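Local atomic coordinates of GlcNAc Inducible Gene 2, GIG2 (Candida albicans, PDB entry 6AKZ), a protein that binds iron and is probably a non-haem iron oxygenase of the cupin-related DUF1479 family, its gene being inducible by N-acetylglucosamine. Residues P190-W201 with G314-D325. Numbering follows the deposited sequence.
Sequences PLHLDSSSIERW and GTVPGTGQLFLD. With FE (Fe (III) ion), chain B.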
loop_
_atom_site.group_PDB
_atom_site.type_symbol
_atom_site.label_atom_id
_atom_site.label_comp_id
_atom_site.label_asym_id
_atom_site.label_seq_id
_atom_site.Cartn_x
_atom_site.Cartn_y
_atom_site.Cartn_z
ATOM N N PRO A 190 -5.627 -14.844 -2.137
ATOM C CA PRO A 190 -6.946 -14.394 -1.672
ATOM C C PRO A 190 -6.988 -12.986 -1.032
ATOM O O PRO A 190 -5.956 -12.323 -0.987
ATOM C CB PRO A 190 -7.304 -15.468 -0.637
ATOM C CG PRO A 190 -6.010 -15.777 -0.038
ATOM C CD PRO A 190 -5.018 -15.774 -1.180
ATOM N N LEU A 191 -8.173 -12.542 -0.607
ATOM C CA LEU A 191 -8.351 -11.235 0.040
ATOM C C LEU A 191 -7.364 -11.018 1.191
ATOM O O LEU A 191 -7.242 -11.866 2.089
ATOM C CB LEU A 191 -9.781 -11.006 0.541
ATOM C CG LEU A 191 -10.107 -9.594 0.963
ATOM C CD1 LEU A 191 -10.423 -8.806 -0.326
ATOM C CD2 LEU A 191 -11.318 -9.591 1.873
ATOM N N HIS A 192 -6.686 -9.863 1.169
ATOM C CA HIS A 192 -5.691 -9.618 2.157
ATOM C C HIS A 192 -5.418 -8.111 2.322
ATOM O O HIS A 192 -5.774 -7.293 1.461
ATOM C CB HIS A 192 -4.344 -10.325 1.652
ATOM C CG HIS A 192 -3.808 -9.794 0.370
ATOM N ND1 HIS A 192 -4.253 -10.169 -0.869
ATOM C CD2 HIS A 192 -2.822 -8.904 0.147
ATOM C CE1 HIS A 192 -3.618 -9.492 -1.801
ATOM N NE2 HIS A 192 -2.716 -8.743 -1.202
ATOM N N LEU A 193 -4.583 -7.834 3.303
ATOM C CA LEU A 193 -3.911 -6.581 3.462
ATOM C C LEU A 193 -2.376 -6.862 3.270
ATOM O O LEU A 193 -1.920 -7.877 3.560
ATOM C CB LEU A 193 -4.067 -5.978 4.824
ATOM C CG LEU A 193 -5.440 -5.633 5.345
ATOM C CD1 LEU A 193 -5.290 -4.917 6.651
ATOM C CD2 LEU A 193 -6.188 -4.795 4.359
ATOM N N ASP A 194 -1.652 -5.906 2.695
ATOM C CA ASP A 194 -0.218 -5.993 2.583
ATOM C C ASP A 194 0.278 -5.099 3.769
ATOM O O ASP A 194 -0.450 -4.876 4.692
ATOM C CB ASP A 194 0.281 -5.528 1.216
ATOM C CG ASP A 194 -0.112 -6.478 0.129
ATOM O OD1 ASP A 194 0.394 -7.597 0.231
ATOM O OD2 ASP A 194 -0.908 -6.105 -0.707
ATOM N N SER A 195 1.506 -4.605 3.719
ATOM C CA SER A 195 2.023 -3.765 4.767
ATOM C C SER A 195 2.005 -4.432 6.166
ATOM O O SER A 195 1.763 -3.814 7.147
ATOM C CB SER A 195 1.382 -2.379 4.787
ATOM O OG SER A 195 1.564 -1.709 3.575
ATOM N N SER A 196 2.293 -5.708 6.122
ATOM C CA SER A 196 2.486 -6.622 7.252
ATOM C C SER A 196 1.378 -7.562 7.640
ATOM O O SER A 196 0.233 -7.255 7.485
ATOM C CB SER A 196 2.940 -5.887 8.530
ATOM O OG SER A 196 1.864 -5.326 9.208
ATOM N N SER A 197 1.792 -8.708 8.185
ATOM C CA SER A 197 0.777 -9.659 8.723
ATOM C C SER A 197 0.326 -9.305 10.128
ATOM O O SER A 197 -0.839 -8.987 10.359
ATOM C CB SER A 197 1.363 -11.090 8.613
ATOM O OG SER A 197 0.368 -12.089 8.663
ATOM N N ILE A 198 1.249 -9.300 11.098
ATOM C CA ILE A 198 0.914 -9.133 12.522
ATOM C C ILE A 198 1.298 -7.727 13.107
ATOM O O ILE A 198 0.783 -7.369 14.134
ATOM C CB ILE A 198 1.598 -10.251 13.399
ATOM C CG1 ILE A 198 1.026 -10.366 14.813
ATOM C CG2 ILE A 198 3.101 -9.973 13.565
ATOM C CD1 ILE A 198 -0.363 -10.889 14.966
ATOM N N GLU A 199 2.207 -7.018 12.448
ATOM C CA GLU A 199 2.706 -5.717 12.909
ATOM C C GLU A 199 1.702 -4.655 13.376
ATOM O O GLU A 199 1.981 -3.910 14.316
ATOM C CB GLU A 199 3.627 -5.108 11.845
ATOM C CG GLU A 199 5.054 -5.632 11.885
ATOM C CD GLU A 199 5.159 -7.069 11.412
ATOM O OE1 GLU A 199 4.125 -7.640 11.005
ATOM O OE2 GLU A 199 6.276 -7.627 11.449
ATOM N N ARG A 200 0.551 -4.570 12.720
ATOM C CA ARG A 200 -0.450 -3.558 13.058
ATOM C C ARG A 200 -0.848 -3.652 14.524
ATOM O O ARG A 200 -1.169 -2.707 15.086
ATOM C CB ARG A 200 -1.677 -3.665 12.189
ATOM C CG ARG A 200 -1.423 -3.342 10.725
ATOM C CD ARG A 200 -2.700 -3.314 9.892
ATOM N NE ARG A 200 -2.572 -2.898 8.520
ATOM C CZ ARG A 200 -2.008 -3.588 7.543
ATOM N NH1 ARG A 200 -1.485 -4.758 7.744
ATOM N NH2 ARG A 200 -1.979 -3.091 6.326
ATOM N N TRP A 201 -0.857 -4.863 15.041
ATOM C CA TRP A 201 -1.075 -5.156 16.427
ATOM C C TRP A 201 0.184 -5.204 17.270
ATOM O O TRP A 201 0.203 -4.565 18.346
ATOM C CB TRP A 201 -1.789 -6.472 16.549
ATOM C CG TRP A 201 -3.164 -6.554 15.965
ATOM C CD1 TRP A 201 -4.324 -6.151 16.541
ATOM C CD2 TRP A 201 -3.502 -7.095 14.714
ATOM N NE1 TRP A 201 -5.382 -6.442 15.714
ATOM C CE2 TRP A 201 -4.890 -7.052 14.601
ATOM C CE3 TRP A 201 -2.765 -7.700 13.706
ATOM C CZ2 TRP A 201 -5.551 -7.534 13.475
ATOM C CZ3 TRP A 201 -3.419 -8.222 12.633
ATOM C CH2 TRP A 201 -4.774 -8.122 12.519
ATOM N N GLY A 314 -5.730 -15.041 10.524
ATOM C CA GLY A 314 -5.178 -14.655 9.219
ATOM C C GLY A 314 -3.723 -14.198 9.238
ATOM O O GLY A 314 -3.190 -13.811 8.195
ATOM N N THR A 315 -3.053 -14.296 10.390
ATOM C CA THR A 315 -1.674 -13.800 10.525
ATOM C C THR A 315 -0.685 -14.918 10.507
ATOM O O THR A 315 -0.979 -16.006 11.024
ATOM C CB THR A 315 -1.429 -12.985 11.824
ATOM O OG1 THR A 315 -1.574 -13.830 12.963
ATOM C CG2 THR A 315 -2.334 -11.716 11.970
ATOM N N VAL A 316 0.483 -14.635 9.940
ATOM C CA VAL A 316 1.672 -15.493 10.041
ATOM C C VAL A 316 2.797 -14.554 10.406
ATOM O O VAL A 316 3.328 -13.872 9.510
ATOM C CB VAL A 316 1.948 -16.221 8.724
ATOM C CG1 VAL A 316 3.199 -17.084 8.807
ATOM C CG2 VAL A 316 0.737 -17.094 8.380
ATOM N N PRO A 317 3.127 -14.442 11.729
ATOM C CA PRO A 317 4.154 -13.507 12.083
ATOM C C PRO A 317 5.423 -13.710 11.286
ATOM O O PRO A 317 5.809 -14.847 11.087
ATOM C CB PRO A 317 4.375 -13.781 13.568
ATOM C CG PRO A 317 3.047 -14.211 14.035
ATOM C CD PRO A 317 2.539 -15.055 12.917
ATOM N N GLY A 318 6.006 -12.603 10.765
ATOM C CA GLY A 318 7.186 -12.631 9.949
ATOM C C GLY A 318 6.927 -12.551 8.464
ATOM O O GLY A 318 7.843 -12.587 7.671
ATOM N N THR A 319 5.651 -12.506 8.067
ATOM C CA THR A 319 5.287 -12.413 6.652
ATOM C C THR A 319 4.591 -11.069 6.385
ATOM O O THR A 319 4.346 -10.309 7.304
ATOM C CB THR A 319 4.386 -13.574 6.202
ATOM O OG1 THR A 319 3.105 -13.422 6.822
ATOM C CG2 THR A 319 5.044 -14.925 6.648
ATOM N N GLY A 320 4.377 -10.745 5.112
ATOM C CA GLY A 320 3.963 -9.371 4.763
ATOM C C GLY A 320 2.488 -9.166 4.572
ATOM O O GLY A 320 2.089 -8.034 4.326
ATOM N N GLN A 321 1.717 -10.247 4.608
ATOM C CA GLN A 321 0.307 -10.201 4.270
ATOM C C GLN A 321 -0.548 -10.678 5.389
ATOM O O GLN A 321 -0.249 -11.675 6.039
ATOM C CB GLN A 321 -0.009 -11.058 3.035
ATOM C CG GLN A 321 0.434 -10.568 1.673
ATOM C CD GLN A 321 1.903 -10.668 1.463
ATOM O OE1 GLN A 321 2.518 -11.741 1.657
ATOM N NE2 GLN A 321 2.504 -9.556 1.057
ATOM N N LEU A 322 -1.666 -10.003 5.589
ATOM C CA LEU A 322 -2.678 -10.451 6.499
ATOM C C LEU A 322 -3.791 -11.013 5.660
ATOM O O LEU A 322 -4.418 -10.268 4.870
ATOM C CB LEU A 322 -3.246 -9.296 7.376
ATOM C CG LEU A 322 -4.535 -9.558 8.149
ATOM C CD1 LEU A 322 -4.229 -10.508 9.296
ATOM C CD2 LEU A 322 -5.156 -8.333 8.730
ATOM N N PHE A 323 -4.083 -12.303 5.847
ATOM C CA PHE A 323 -5.109 -12.959 5.055
ATOM C C PHE A 323 -6.503 -12.845 5.641
ATOM O O PHE A 323 -6.732 -13.016 6.825
ATOM C CB PHE A 323 -4.667 -14.393 4.775
ATOM C CG PHE A 323 -3.630 -14.436 3.731
ATOM C CD1 PHE A 323 -3.956 -14.058 2.445
ATOM C CD2 PHE A 323 -2.317 -14.745 4.026
ATOM C CE1 PHE A 323 -3.023 -14.063 1.439
ATOM C CE2 PHE A 323 -1.369 -14.752 3.034
ATOM C CZ PHE A 323 -1.720 -14.401 1.739
ATOM N N LEU A 324 -7.448 -12.530 4.767
ATOM C CA LEU A 324 -8.824 -12.169 5.183
ATOM C C LEU A 324 -9.818 -13.144 4.636
ATOM O O LEU A 324 -11.035 -12.929 4.755
ATOM C CB LEU A 324 -9.164 -10.751 4.684
ATOM C CG LEU A 324 -8.163 -9.694 5.186
ATOM C CD1 LEU A 324 -8.398 -8.376 4.436
ATOM C CD2 LEU A 324 -8.236 -9.491 6.675
ATOM N N ASP A 325 -9.337 -14.224 4.090
ATOM C CA ASP A 325 -10.243 -15.141 3.337
ATOM C C ASP A 325 -10.942 -16.194 4.172
ATOM O O ASP A 325 -11.864 -16.847 3.666
ATOM C CB ASP A 325 -9.522 -15.855 2.235
ATOM C CG ASP A 325 -8.377 -16.693 2.737
ATOM O OD1 ASP A 325 -7.645 -16.258 3.687
ATOM O OD2 ASP A 325 -8.234 -17.782 2.173
HETATM FE FE FE B . -1.729 -7.166 -2.272
HETATM O O HOH W 1 0.114 -8.380 -2.414
HETATM O O HOH W 2 3.895 -6.205 2.591
HETATM O O HOH W 3 4.181 -10.209 10.179
HETATM O O HOH W 4 -0.676 -5.906 -3.525
HETATM O O HOH W 5 -2.226 -8.024 -4.221
#
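Asp194 and Gln321 meet beside the iron and illustrate how a second shell can steady a metal ligand. OD2 of Asp194 binds the metal at 2.1 Å. OD1, not bonded to the metal, receives NE2 of Gln321 at 3.0 Å, nearly end-on to its C-O bond. The carboxylate and amide planes stand 70° apart. A bend at chi2 (72°) brings the glutamine amide alongside the carboxylate. Water 1, an iron ligand, also donates to OD1, and NE2 of Gln257 hydrogen-bonds to OD2. NE2 of His192 is the neighbouring ligand; ND1 donates to Pro190 O (2.7 Å), which lies in the imidazole plane, limiting the ring's rotation. His192 and Asp194, with His355, make up the His-X-Asp...His facial triad known from cupin-type iron oxygenases, consistent with this protein being one. Behind it, 192-193 and 322-323 form a two-stranded antiparallel sheet in which Leu193 and Leu322 exchange both backbone bonds, and Leu324 N reaches Leu191 O. Farther out, Ser197 enters loop 314-321: with OG anti to the backbone N (chi1 -160°), its hydroxyl donates to Gln321 O (2.7 Å) from above the carbonyl plane and accepts from Val316 N (2.9 Å). CH2 of Trp201 packs on CD2 of Leu322 at 3.8 Å.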